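Local structure of protein arginine N-methyltransferase SFM1 (Saccharomyces cerevisiae, 5C74) at residues E10-W15 and L32-L37; K44-R49 and L53-T58; A143-Q148 and R181-K186; K161-P166 and G188-P193. The protein transfers a methyl group from S-adenosyl-L-methionine to an arginine of ribosomal protein S3, leaving that residue monomethylated. All blocks are in the same frame, centred on the assembly; numbering follows the deposited sequence.

The four contacts fall into two close pairs. Contacts 1 and 2, with centres about 9 Å apart and in series along the chain, lie on successive beta-alpha-beta units with helices 14-27 and 48-52, and share the six-stranded parallel sheet through neighbouring strands 32-35 and 56-57. Contacts 3 and 4, about 8 Å apart, meet at the three-stranded antiparallel sheet; their segments alternate in sequence, and Arg181 NE makes a salt bridge to Asp164 OD1. Centres of contacts 1 and 3 are about 21 Å apart. In this SPOUT-clan methyltransferase the first pair packs crossovers on the parallel sheet, while the second joins the antiparallel sheet to helix 140-151 and to the loop before helix 196-205.

Contact 1: E10-W15 and L32-L37; sequences EGFSEW and LILSSL
Within the beta-alpha-beta unit formed by strand 2-6, helix 14-27 and strand 32-35, Phe12, just ahead of the helix, packs on Leu34 of the second strand and Leu37 in the loop just after it. Phe12 and Leu34 approach from opposite directions, and the leucine methyl meets the ring at its edge: Phe12 CE2 lies 3.7 Å from Leu34 CD1, which is near the ring plane. With chi1 at -65°, Phe12 CG stands opposite the carbonyl carbon, and the ring extends toward the strand. Leu37 crosses the phenylalanine at about a right angle and also arrives at the edge. All three residues are buried, and no hydrogen bond joins the segments, so the evidence is for apolar packing alone. Around them, His7 stacks on the Phe12 ring and Tyr20 touches both Phe12 and Leu34. Next in the chain, Ser13 is the N-cap, its OG hydrogen-bonded to Val16 N. The more distant of the two leucine contacts is Phe12 CZ to Leu37 CD2, 4.2 Å.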
loop_
_atom_site.group_PDB
_atom_site.type_symbol
_atom_site.label_atom_id
_atom_site.label_comp_id
_atom_site.label_asym_id
_atom_site.label_seq_id
_atom_site.Cartn_x
_atom_site.Cartn_y
_atom_site.Cartn_z
ATOM N N GLU A 10 -7.001 2.667 1.418
ATOM C CA GLU A 10 -7.150 1.548 0.518
ATOM C C GLU A 10 -5.772 0.936 0.268
ATOM O O GLU A 10 -4.813 1.662 0.025
ATOM C CB GLU A 10 -7.774 2.018 -0.796
ATOM C CG GLU A 10 -8.051 0.912 -1.766
ATOM C CD GLU A 10 -9.037 -0.082 -1.212
ATOM O OE1 GLU A 10 -8.858 -1.291 -1.469
ATOM O OE2 GLU A 10 -9.989 0.351 -0.525
ATOM N N GLY A 11 -5.675 -0.386 0.339
ATOM C CA GLY A 11 -4.459 -1.067 -0.060
ATOM C C GLY A 11 -3.421 -1.252 1.030
ATOM O O GLY A 11 -3.432 -0.565 2.049
ATOM N N PHE A 12 -2.522 -2.200 0.794
ATOM C CA PHE A 12 -1.394 -2.469 1.671
ATOM C C PHE A 12 -0.120 -2.355 0.863
ATOM O O PHE A 12 0.139 -3.195 0.014
ATOM C CB PHE A 12 -1.483 -3.872 2.276
ATOM C CG PHE A 12 -2.653 -4.070 3.201
ATOM C CD1 PHE A 12 -3.937 -4.229 2.695
ATOM C CD2 PHE A 12 -2.458 -4.127 4.574
ATOM C CE1 PHE A 12 -5.016 -4.419 3.540
ATOM C CE2 PHE A 12 -3.538 -4.318 5.435
ATOM C CZ PHE A 12 -4.812 -4.456 4.920
ATOM N N SER A 13 0.668 -1.325 1.131
ATOM C CA SER A 13 1.956 -1.192 0.460
ATOM C C SER A 13 2.903 -2.296 0.918
ATOM O O SER A 13 2.716 -2.882 1.984
ATOM C CB SER A 13 2.559 0.165 0.747
ATOM O OG SER A 13 2.943 0.219 2.107
ATOM N N GLU A 14 3.922 -2.583 0.117
ATOM C CA GLU A 14 4.825 -3.668 0.452
ATOM C C GLU A 14 5.519 -3.402 1.786
ATOM O O GLU A 14 5.648 -4.316 2.604
ATOM C CB GLU A 14 5.847 -3.881 -0.672
ATOM C CG GLU A 14 6.817 -5.027 -0.433
ATOM C CD GLU A 14 6.144 -6.398 -0.348
ATOM O OE1 GLU A 14 4.978 -6.550 -0.791
ATOM O OE2 GLU A 14 6.798 -7.331 0.166
ATOM N N TRP A 15 5.922 -2.157 2.040
ATOM C CA TRP A 15 6.620 -1.885 3.297
ATOM C C TRP A 15 5.669 -2.040 4.483
ATOM O O TRP A 15 6.083 -2.529 5.543
ATOM C CB TRP A 15 7.277 -0.489 3.303
ATOM C CG TRP A 15 6.360 0.710 3.234
ATOM C CD1 TRP A 15 5.988 1.402 2.113
ATOM C CD2 TRP A 15 5.745 1.380 4.340
ATOM N NE1 TRP A 15 5.170 2.457 2.457
ATOM C CE2 TRP A 15 5.011 2.468 3.821
ATOM C CE3 TRP A 15 5.736 1.161 5.727
ATOM C CZ2 TRP A 15 4.280 3.337 4.632
ATOM C CZ3 TRP A 15 5.013 2.032 6.537
ATOM C CH2 TRP A 15 4.291 3.100 5.982
ATOM N N LEU A 32 -3.010 -8.169 17.872
ATOM C CA LEU A 32 -3.040 -7.042 16.939
ATOM C C LEU A 32 -4.396 -7.026 16.235
ATOM O O LEU A 32 -4.854 -8.057 15.737
ATOM C CB LEU A 32 -1.923 -7.140 15.893
ATOM C CG LEU A 32 -1.996 -6.115 14.744
ATOM C CD1 LEU A 32 -1.747 -4.671 15.248
ATOM C CD2 LEU A 32 -1.026 -6.465 13.624
ATOM N N ILE A 33 -5.036 -5.865 16.177
ATOM C CA ILE A 33 -6.252 -5.727 15.369
ATOM C C ILE A 33 -6.154 -4.497 14.476
ATOM O O ILE A 33 -5.802 -3.411 14.948
ATOM C CB ILE A 33 -7.529 -5.601 16.237
ATOM C CG1 ILE A 33 -7.591 -6.704 17.297
ATOM C CG2 ILE A 33 -8.787 -5.634 15.344
ATOM C CD1 ILE A 33 -6.991 -6.303 18.646
ATOM N N LEU A 34 -6.448 -4.660 13.186
ATOM C CA LEU A 34 -6.565 -3.514 12.292
ATOM C C LEU A 34 -8.017 -3.084 12.292
ATOM O O LEU A 34 -8.899 -3.919 12.157
ATOM C CB LEU A 34 -6.145 -3.860 10.854
ATOM C CG LEU A 34 -4.740 -4.366 10.549
ATOM C CD1 LEU A 34 -4.553 -4.359 9.020
ATOM C CD2 LEU A 34 -3.679 -3.503 11.237
ATOM N N SER A 35 -8.272 -1.792 12.448
ATOM C CA SER A 35 -9.645 -1.313 12.505
ATOM C C SER A 35 -9.879 -0.181 11.511
ATOM O O SER A 35 -8.935 0.389 10.971
ATOM C CB SER A 35 -9.987 -0.834 13.923
ATOM O OG SER A 35 -9.209 0.304 14.251
ATOM N N SER A 36 -11.151 0.142 11.309
ATOM C CA SER A 36 -11.591 1.191 10.391
ATOM C C SER A 36 -11.050 1.020 8.971
ATOM O O SER A 36 -10.825 2.015 8.280
ATOM C CB SER A 36 -11.216 2.581 10.931
ATOM O OG SER A 36 -11.916 2.837 12.150
ATOM N N LEU A 37 -10.897 -0.226 8.521
ATOM C CA LEU A 37 -10.623 -0.474 7.098
ATOM C C LEU A 37 -11.742 0.108 6.245
ATOM O O LEU A 37 -12.891 0.195 6.701
ATOM C CB LEU A 37 -10.472 -1.972 6.813
ATOM C CG LEU A 37 -8.999 -2.385 6.981
ATOM C CD1 LEU A 37 -8.635 -2.525 8.466
ATOM C CD2 LEU A 37 -8.667 -3.645 6.231
#

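Contact 2: K44-R49 and L53-T58; sequences KDIPQR and LGLRWT. With SO4 (sulfate ion), chain C.
Ile46 lies over one face of the Trp57 indole and beside Leu55, within the beta-alpha-beta unit of strand 32-35, helix 48-52 and strand 56-57. The geometry is a CH-pi contact: Ile46 CD1 stands 3.8 Å from the centroid of the Trp57 five-membered ring, only 6° off its normal, which is the evidence for a face contact. Ile46 CG1 follows along the same face, 3.6 Å from Trp57 NE1. With chi1 of Trp57 at 58°, its CG sits between backbone N and carbonyl carbon, which brings the indole to the Ile46 side. The other branch, Ile46 CG2, meets Leu55 CD2 at 3.8 Å, the two side chains crossing at about a right angle. Were Trp57 replaced by an alanine, Ile46 CD1 and CG1 would probably lose the indole face they lie on, and a gap would open beside the isoleucine. The short helix ends in a Schellman motif at Gly54, and Leu53 N bonds to Arg49 O at 3.2 Å, somewhat bent with an N-H...O angle of 136°. At its other end a sulfate, probably from the crystallisation liquor, accepts from Gln48 N through O2 and is gripped by Arg49 at the guanidinium edge. NE reaches O3, while NH2 donates to O1 and also pairs with Glu14 OE1. Sulfate O3 takes a further bond from the main chain, Arg49 N to O3 at 2.8 Å.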
loop_
_atom_site.group_PDB
_atom_site.type_symbol
_atom_site.label_atom_id
_atom_site.label_comp_id
_atom_site.label_asym_id
_atom_site.label_seq_id
_atom_site.Cartn_x
_atom_site.Cartn_y
_atom_site.Cartn_z
ATOM N N LYS A 44 -10.621 -10.849 0.319
ATOM C CA LYS A 44 -9.820 -10.881 -0.906
ATOM C C LYS A 44 -8.834 -9.714 -0.997
ATOM O O LYS A 44 -7.848 -9.771 -1.739
ATOM C CB LYS A 44 -10.733 -10.881 -2.138
ATOM C CG LYS A 44 -11.658 -12.073 -2.205
ATOM C CD LYS A 44 -12.714 -11.902 -3.289
ATOM C CE LYS A 44 -13.576 -13.150 -3.411
ATOM N NZ LYS A 44 -14.659 -12.984 -4.422
ATOM N N ASP A 45 -9.103 -8.654 -0.248
ATOM C CA ASP A 45 -8.231 -7.481 -0.273
ATOM C C ASP A 45 -7.044 -7.581 0.680
ATOM O O ASP A 45 -6.141 -6.733 0.645
ATOM C CB ASP A 45 -9.027 -6.223 0.063
ATOM C CG ASP A 45 -10.079 -5.900 -0.986
ATOM O OD1 ASP A 45 -9.691 -5.656 -2.142
ATOM O OD2 ASP A 45 -11.283 -5.857 -0.651
ATOM N N ILE A 46 -7.048 -8.589 1.541
ATOM C CA ILE A 46 -5.983 -8.723 2.535
ATOM C C ILE A 46 -4.831 -9.533 1.964
ATOM O O ILE A 46 -5.046 -10.627 1.440
ATOM C CB ILE A 46 -6.495 -9.393 3.824
ATOM C CG1 ILE A 46 -7.826 -8.765 4.252
ATOM C CG2 ILE A 46 -5.448 -9.299 4.940
ATOM C CD1 ILE A 46 -7.712 -7.298 4.675
ATOM N N PRO A 47 -3.598 -8.998 2.049
ATOM C CA PRO A 47 -2.444 -9.719 1.501
ATOM C C PRO A 47 -2.376 -11.158 2.022
ATOM O O PRO A 47 -2.622 -11.395 3.206
ATOM C CB PRO A 47 -1.246 -8.887 1.986
ATOM C CG PRO A 47 -1.800 -7.477 2.073
ATOM C CD PRO A 47 -3.234 -7.659 2.550
ATOM N N GLN A 48 -2.060 -12.103 1.143
ATOM C CA GLN A 48 -1.987 -13.512 1.531
ATOM C C GLN A 48 -1.006 -13.766 2.673
ATOM O O GLN A 48 -1.245 -14.630 3.522
ATOM C CB GLN A 48 -1.600 -14.381 0.332
ATOM C CG GLN A 48 -2.711 -14.552 -0.693
ATOM C CD GLN A 48 -3.922 -15.264 -0.121
ATOM O OE1 GLN A 48 -5.035 -14.743 -0.152
ATOM N NE2 GLN A 48 -3.708 -16.459 0.409
ATOM N N ARG A 49 0.096 -13.026 2.691
ATOM C CA ARG A 49 1.085 -13.196 3.745
ATOM C C ARG A 49 0.483 -12.858 5.105
ATOM O O ARG A 49 0.772 -13.524 6.108
ATOM C CB ARG A 49 2.323 -12.339 3.456
ATOM C CG ARG A 49 3.295 -13.022 2.494
ATOM C CD ARG A 49 4.340 -12.032 1.952
ATOM N NE ARG A 49 3.732 -10.967 1.149
ATOM C CZ ARG A 49 4.340 -9.812 0.891
ATOM N NH1 ARG A 49 5.566 -9.592 1.368
ATOM N NH2 ARG A 49 3.733 -8.882 0.164
ATOM N N LEU A 53 -0.591 -15.311 8.398
ATOM C CA LEU A 53 -0.099 -15.018 9.742
ATOM C C LEU A 53 -1.243 -14.802 10.748
ATOM O O LEU A 53 -1.007 -14.592 11.936
ATOM C CB LEU A 53 0.822 -13.791 9.715
ATOM C CG LEU A 53 2.236 -14.057 9.181
ATOM C CD1 LEU A 53 3.045 -12.754 9.026
ATOM C CD2 LEU A 53 2.969 -15.020 10.103
ATOM N N GLY A 54 -2.476 -14.850 10.271
ATOM C CA GLY A 54 -3.625 -14.767 11.162
ATOM C C GLY A 54 -4.149 -13.369 11.448
ATOM O O GLY A 54 -4.808 -13.144 12.467
ATOM N N LEU A 55 -3.883 -12.431 10.542
ATOM C CA LEU A 55 -4.247 -11.031 10.756
ATOM C C LEU A 55 -5.736 -10.839 11.047
ATOM O O LEU A 55 -6.584 -11.262 10.270
ATOM C CB LEU A 55 -3.872 -10.191 9.529
ATOM C CG LEU A 55 -4.236 -8.710 9.677
ATOM C CD1 LEU A 55 -3.314 -8.022 10.693
ATOM C CD2 LEU A 55 -4.206 -8.009 8.325
ATOM N N ARG A 56 -6.040 -10.184 12.159
ATOM C CA ARG A 56 -7.408 -9.758 12.465
ATOM C C ARG A 56 -7.668 -8.337 12.004
ATOM O O ARG A 56 -6.907 -7.421 12.325
ATOM C CB ARG A 56 -7.671 -9.845 13.972
ATOM C CG ARG A 56 -7.527 -11.235 14.519
ATOM C CD ARG A 56 -7.642 -11.245 16.036
ATOM N NE ARG A 56 -7.844 -12.606 16.514
ATOM C CZ ARG A 56 -8.269 -12.924 17.733
ATOM N NH1 ARG A 56 -8.535 -11.973 18.614
ATOM N NH2 ARG A 56 -8.430 -14.198 18.071
ATOM N N TRP A 57 -8.768 -8.144 11.276
ATOM C CA TRP A 57 -9.094 -6.827 10.751
ATOM C C TRP A 57 -10.596 -6.610 10.768
ATOM O O TRP A 57 -11.371 -7.567 10.725
ATOM C CB TRP A 57 -8.565 -6.677 9.322
ATOM C CG TRP A 57 -9.124 -7.718 8.424
ATOM C CD1 TRP A 57 -8.678 -8.997 8.268
ATOM C CD2 TRP A 57 -10.270 -7.585 7.576
ATOM N NE1 TRP A 57 -9.475 -9.673 7.374
ATOM C CE2 TRP A 57 -10.456 -8.825 6.929
ATOM C CE3 TRP A 57 -11.158 -6.541 7.306
ATOM C CZ2 TRP A 57 -11.486 -9.046 6.012
ATOM C CZ3 TRP A 57 -12.195 -6.769 6.392
ATOM C CH2 TRP A 57 -12.344 -8.010 5.763
ATOM N N THR A 58 -11.016 -5.351 10.794
ATOM C CA THR A 58 -12.439 -5.051 10.674
ATOM C C THR A 58 -12.637 -3.684 10.052
ATOM O O THR A 58 -11.762 -2.818 10.153
ATOM C CB THR A 58 -13.142 -5.111 12.039
ATOM O OG1 THR A 58 -14.512 -4.741 11.888
ATOM C CG2 THR A 58 -12.474 -4.163 13.027
HETATM S S SO4 C . 0.714 -10.972 -0.813
HETATM O O1 SO4 C . 1.132 -9.581 -1.000
HETATM O O2 SO4 C . -0.695 -11.048 -1.160
HETATM O O3 SO4 C . 0.922 -11.365 0.576
HETATM O O4 SO4 C . 1.473 -11.861 -1.681
#

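Contact 3: A143-Q148 and R181-K186; sequences AIRTTQ and RYVLDK
Val183, on strand 181-183 of the small antiparallel sheet, points its side chain at helix 140-151 and meets Arg145 and Thr146 there. Followed outward, its CB already touches the helix, 3.9 Å from Arg145 CD. The side chain forks at CB. Val183 CG1, anti to the backbone N (chi1 175°), keeps to the same arginine methylene, with CD at 4.0 Å. Val183 CG2, anti to the carbonyl carbon, comes within 3.6 Å of Thr146 OG1 and also stays near Arg145 CD at 4.1 Å. The valine is thus set against two consecutive helix residues, crossing the arginine at about a right angle and the threonine obliquely. Arg145 meets it with the aliphatic stem: the chain runs extended through CG, then a bend about the CG-CD bond (chi3 -69°) turns NE off the extended line, and it is CD, not the guanidinium, that lies nearest the valine. The hydroxyl facing CG2 is not left to the methyl group, since Thr146 OG1 hydrogen-bonds to Thr142 O one turn back. Thr147 repeats this habit, its OG1 donating to Ala143 O (3.0 Å), and its own N reaches that carbonyl from the opposite face. With no hydrogen bond between the segments, the helix and the sheet are joined here by van der Waals contact alone, the hydroxyls of both threonines being bonded to carbonyls of their own helix.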
loop_
_atom_site.group_PDB
_atom_site.type_symbol
_atom_site.label_atom_id
_atom_site.label_comp_id
_atom_site.label_asym_id
_atom_site.label_seq_id
_atom_site.Cartn_x
_atom_site.Cartn_y
_atom_site.Cartn_z
ATOM N N ALA A 143 7.422 1.236 17.282
ATOM C CA ALA A 143 6.603 1.768 18.368
ATOM C C ALA A 143 6.038 0.625 19.199
ATOM O O ALA A 143 5.990 0.709 20.429
ATOM C CB ALA A 143 5.470 2.640 17.834
ATOM N N ILE A 144 5.610 -0.433 18.522
ATOM C CA ILE A 144 5.073 -1.593 19.213
ATOM C C ILE A 144 6.185 -2.312 19.970
ATOM O O ILE A 144 5.986 -2.706 21.115
ATOM C CB ILE A 144 4.347 -2.536 18.237
ATOM C CG1 ILE A 144 3.060 -1.835 17.778
ATOM C CG2 ILE A 144 4.042 -3.900 18.916
ATOM C CD1 ILE A 144 2.186 -2.636 16.849
ATOM N N ARG A 145 7.371 -2.444 19.372
ATOM C CA ARG A 145 8.476 -3.060 20.115
ATOM C C ARG A 145 8.787 -2.241 21.366
ATOM O O ARG A 145 9.016 -2.785 22.447
ATOM C CB ARG A 145 9.741 -3.186 19.256
ATOM C CG ARG A 145 10.939 -3.717 20.021
ATOM C CD ARG A 145 12.080 -4.069 19.078
ATOM N NE ARG A 145 11.725 -5.229 18.286
ATOM C CZ ARG A 145 11.906 -6.475 18.705
ATOM N NH1 ARG A 145 12.466 -6.704 19.892
ATOM N NH2 ARG A 145 11.547 -7.485 17.938
ATOM N N THR A 146 8.801 -0.927 21.205
ATOM C CA THR A 146 9.103 -0.035 22.306
ATOM C C THR A 146 8.067 -0.178 23.403
ATOM O O THR A 146 8.408 -0.235 24.583
ATOM C CB THR A 146 9.170 1.428 21.843
ATOM O OG1 THR A 146 10.247 1.580 20.899
ATOM C CG2 THR A 146 9.400 2.350 23.041
ATOM N N THR A 147 6.804 -0.258 23.012
ATOM C CA THR A 147 5.740 -0.393 23.998
ATOM C C THR A 147 5.870 -1.709 24.776
ATOM O O THR A 147 5.634 -1.756 25.995
ATOM C CB THR A 147 4.365 -0.291 23.317
ATOM O OG1 THR A 147 4.223 1.028 22.770
ATOM C CG2 THR A 147 3.253 -0.541 24.356
ATOM N N GLN A 148 6.255 -2.775 24.079
ATOM C CA GLN A 148 6.476 -4.063 24.730
ATOM C C GLN A 148 7.598 -3.971 25.766
ATOM O O GLN A 148 7.496 -4.509 26.871
ATOM C CB GLN A 148 6.800 -5.142 23.689
ATOM C CG GLN A 148 5.624 -5.498 22.807
ATOM C CD GLN A 148 4.662 -6.434 23.508
ATOM O OE1 GLN A 148 3.613 -6.016 23.995
ATOM N NE2 GLN A 148 5.025 -7.705 23.576
ATOM N N ARG A 181 13.307 6.926 14.660
ATOM C CA ARG A 181 14.051 6.390 15.771
ATOM C C ARG A 181 13.798 4.889 15.792
ATOM O O ARG A 181 12.639 4.467 15.755
ATOM C CB ARG A 181 13.597 7.051 17.075
ATOM C CG ARG A 181 14.078 6.350 18.337
ATOM C CD ARG A 181 13.734 7.201 19.567
ATOM N NE ARG A 181 14.604 8.369 19.658
ATOM C CZ ARG A 181 14.380 9.432 20.430
ATOM N NH1 ARG A 181 13.279 9.515 21.178
ATOM N NH2 ARG A 181 15.262 10.429 20.434
ATOM N N TYR A 182 14.870 4.093 15.830
ATOM C CA TYR A 182 14.747 2.632 15.850
ATOM C C TYR A 182 15.336 2.031 17.123
ATOM O O TYR A 182 16.265 2.589 17.703
ATOM C CB TYR A 182 15.455 2.000 14.648
ATOM C CG TYR A 182 14.829 2.282 13.302
ATOM C CD1 TYR A 182 15.131 3.449 12.611
ATOM C CD2 TYR A 182 13.955 1.373 12.709
ATOM C CE1 TYR A 182 14.574 3.714 11.357
ATOM C CE2 TYR A 182 13.394 1.627 11.451
ATOM C CZ TYR A 182 13.709 2.800 10.789
ATOM O OH TYR A 182 13.161 3.063 9.546
ATOM N N VAL A 183 14.821 0.877 17.531
ATOM C CA VAL A 183 15.410 0.135 18.649
ATOM C C VAL A 183 16.640 -0.604 18.139
ATOM O O VAL A 183 16.610 -1.164 17.043
ATOM C CB VAL A 183 14.401 -0.885 19.253
ATOM C CG1 VAL A 183 15.068 -1.743 20.334
ATOM C CG2 VAL A 183 13.180 -0.150 19.812
ATOM N N LEU A 184 17.714 -0.601 18.924
ATOM C CA LEU A 184 18.920 -1.332 18.569
ATOM C C LEU A 184 18.865 -2.788 19.008
ATOM O O LEU A 184 18.352 -3.093 20.094
ATOM C CB LEU A 184 20.133 -0.669 19.201
ATOM C CG LEU A 184 20.529 0.655 18.548
ATOM C CD1 LEU A 184 21.634 1.307 19.351
ATOM C CD2 LEU A 184 20.979 0.411 17.096
ATOM N N ASP A 185 19.417 -3.679 18.189
ATOM C CA ASP A 185 19.639 -5.050 18.637
ATOM C C ASP A 185 20.937 -5.102 19.438
ATOM O O ASP A 185 21.589 -4.075 19.651
ATOM C CB ASP A 185 19.646 -6.049 17.460
ATOM C CG ASP A 185 20.821 -5.861 16.480
ATOM O OD1 ASP A 185 21.862 -5.257 16.818
ATOM O OD2 ASP A 185 20.692 -6.367 15.342
ATOM N N LYS A 186 21.324 -6.292 19.878
ATOM C CA LYS A 186 22.459 -6.399 20.785
ATOM C C LYS A 186 23.791 -6.321 20.048
ATOM O O LYS A 186 24.848 -6.374 20.665
ATOM C CB LYS A 186 22.351 -7.689 21.602
ATOM C CG LYS A 186 21.110 -7.697 22.508
ATOM C CD LYS A 186 21.033 -8.921 23.428
ATOM C CE LYS A 186 19.693 -8.944 24.162
ATOM N NZ LYS A 186 19.554 -10.103 25.101
#

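Contact 4: K161-P166 and G188-P193; sequences KFIDYP and GKPILP
The irregular 188-193 segment passes strand 162-164 most closely where Ile163 and Pro190 oppose each other, their CA atoms 6.6 Å apart, yet no hydrogen bond links the two segments. Side chains make the join. Ile163 CG2 lies 3.7 Å from Pro190 CB, the isoleucine crossing the proline ring obliquely. Because Ile163 has CG1 anti to its backbone N (chi1 -179°), CG2 is the branch placed between N and the carbonyl carbon, and it is this methyl that meets the proline. Further along, Pro166 CB approaches Pro190 CG at 4.1 Å, so two adjacent atoms of one ring serve two different partners. Phe168, further along strand 162-169, also touches Pro190. The side chain of Pro166 is about 12 Å from a bound nickel ion, and the packing takes no part in that site. Between the loop and strand 162-169 only carbon meets carbon, while the backbone bond of Ile191 to Val183 ties the loop to the neighbouring strand of the sheet.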
loop_
_atom_site.group_PDB
_atom_site.type_symbol
_atom_site.label_atom_id
_atom_site.label_comp_id
_atom_site.label_asym_id
_atom_site.label_seq_id
_atom_site.Cartn_x
_atom_site.Cartn_y
_atom_site.Cartn_z
ATOM N N LYS A 161 17.907 1.357 24.331
ATOM C CA LYS A 161 18.946 1.792 23.405
ATOM C C LYS A 161 18.363 1.998 22.001
ATOM O O LYS A 161 17.920 1.043 21.359
ATOM C CB LYS A 161 20.087 0.776 23.381
ATOM C CG LYS A 161 20.856 0.705 24.718
ATOM C CD LYS A 161 22.056 -0.220 24.617
ATOM C CE LYS A 161 22.778 -0.324 25.960
ATOM N NZ LYS A 161 22.921 1.017 26.595
ATOM N N PHE A 162 18.362 3.252 21.547
ATOM C CA PHE A 162 17.848 3.612 20.219
ATOM C C PHE A 162 18.958 4.090 19.288
ATOM O O PHE A 162 20.058 4.417 19.738
ATOM C CB PHE A 162 16.797 4.729 20.304
ATOM C CG PHE A 162 15.563 4.386 21.100
ATOM C CD1 PHE A 162 14.589 3.532 20.583
ATOM C CD2 PHE A 162 15.348 4.981 22.340
ATOM C CE1 PHE A 162 13.441 3.250 21.302
ATOM C CE2 PHE A 162 14.216 4.713 23.070
ATOM C CZ PHE A 162 13.245 3.841 22.560
ATOM N N ILE A 163 18.657 4.142 17.990
ATOM C CA ILE A 163 19.455 4.909 17.041
ATOM C C ILE A 163 18.488 5.820 16.288
ATOM O O ILE A 163 17.413 5.392 15.883
ATOM C CB ILE A 163 20.252 4.018 16.048
ATOM C CG1 ILE A 163 21.095 4.884 15.103
ATOM C CG2 ILE A 163 19.340 3.081 15.242
ATOM C CD1 ILE A 163 22.167 4.109 14.358
ATOM N N ASP A 164 18.862 7.079 16.123
ATOM C CA ASP A 164 18.012 8.043 15.441
ATOM C C ASP A 164 18.492 8.248 14.016
ATOM O O ASP A 164 19.679 8.507 13.791
ATOM C CB ASP A 164 18.016 9.386 16.181
ATOM C CG ASP A 164 17.308 9.320 17.519
ATOM O OD1 ASP A 164 16.498 8.386 17.728
ATOM O OD2 ASP A 164 17.566 10.210 18.359
ATOM N N TYR A 165 17.570 8.162 13.065
ATOM C CA TYR A 165 17.883 8.419 11.670
ATOM C C TYR A 165 19.059 7.588 11.151
ATOM O O TYR A 165 20.031 8.140 10.637
ATOM C CB TYR A 165 18.172 9.907 11.480
ATOM C CG TYR A 165 16.928 10.760 11.378
ATOM C CD1 TYR A 165 16.000 10.805 12.411
ATOM C CD2 TYR A 165 16.697 11.538 10.254
ATOM C CE1 TYR A 165 14.868 11.592 12.322
ATOM C CE2 TYR A 165 15.565 12.321 10.156
ATOM C CZ TYR A 165 14.656 12.350 11.191
ATOM O OH TYR A 165 13.535 13.143 11.074
ATOM N N PRO A 166 18.973 6.253 11.274
ATOM C CA PRO A 166 20.080 5.443 10.768
ATOM C C PRO A 166 20.256 5.626 9.276
ATOM O O PRO A 166 19.282 5.876 8.567
ATOM C CB PRO A 166 19.641 4.021 11.067
ATOM C CG PRO A 166 18.132 4.094 11.051
ATOM C CD PRO A 166 17.842 5.419 11.710
ATOM N N GLY A 188 24.137 -3.655 18.004
ATOM C CA GLY A 188 24.191 -2.226 17.732
ATOM C C GLY A 188 23.588 -1.839 16.392
ATOM O O GLY A 188 23.893 -0.782 15.831
ATOM N N LYS A 189 22.719 -2.690 15.869
ATOM C CA LYS A 189 22.109 -2.406 14.581
ATOM C C LYS A 189 20.623 -2.178 14.765
ATOM O O LYS A 189 19.986 -2.829 15.601
ATOM C CB LYS A 189 22.370 -3.541 13.591
ATOM C CG LYS A 189 23.849 -3.862 13.416
ATOM C CD LYS A 189 24.055 -5.074 12.523
ATOM C CE LYS A 189 23.951 -4.695 11.060
ATOM N NZ LYS A 189 25.065 -3.782 10.659
ATOM N N PRO A 190 20.061 -1.246 13.985
ATOM C CA PRO A 190 18.632 -0.971 14.135
ATOM C C PRO A 190 17.809 -2.212 13.769
ATOM O O PRO A 190 18.146 -2.955 12.842
ATOM C CB PRO A 190 18.393 0.200 13.166
ATOM C CG PRO A 190 19.479 0.052 12.114
ATOM C CD PRO A 190 20.677 -0.502 12.864
ATOM N N ILE A 191 16.749 -2.459 14.528
ATOM C CA ILE A 191 15.885 -3.595 14.267
ATOM C C ILE A 191 14.855 -3.219 13.220
ATOM O O ILE A 191 14.029 -2.335 13.454
ATOM C CB ILE A 191 15.177 -4.070 15.555
ATOM C CG1 ILE A 191 16.228 -4.587 16.552
ATOM C CG2 ILE A 191 14.133 -5.151 15.246
ATOM C CD1 ILE A 191 15.659 -4.837 17.966
ATOM N N LEU A 192 14.933 -3.885 12.073
ATOM C CA LEU A 192 14.007 -3.670 10.958
ATOM C C LEU A 192 13.184 -4.925 10.725
ATOM O O LEU A 192 13.654 -6.019 11.006
ATOM C CB LEU A 192 14.764 -3.330 9.664
ATOM C CG LEU A 192 15.683 -2.121 9.511
ATOM C CD1 LEU A 192 15.811 -1.723 8.049
ATOM C CD2 LEU A 192 15.225 -0.952 10.318
ATOM N N PRO A 193 11.968 -4.782 10.163
ATOM C CA PRO A 193 11.192 -5.963 9.773
ATOM C C PRO A 193 11.994 -6.842 8.829
ATOM O O PRO A 193 12.814 -6.312 8.065
ATOM C CB PRO A 193 9.971 -5.365 9.048
ATOM C CG PRO A 193 9.817 -4.000 9.667
ATOM C CD PRO A 193 11.242 -3.525 9.909
#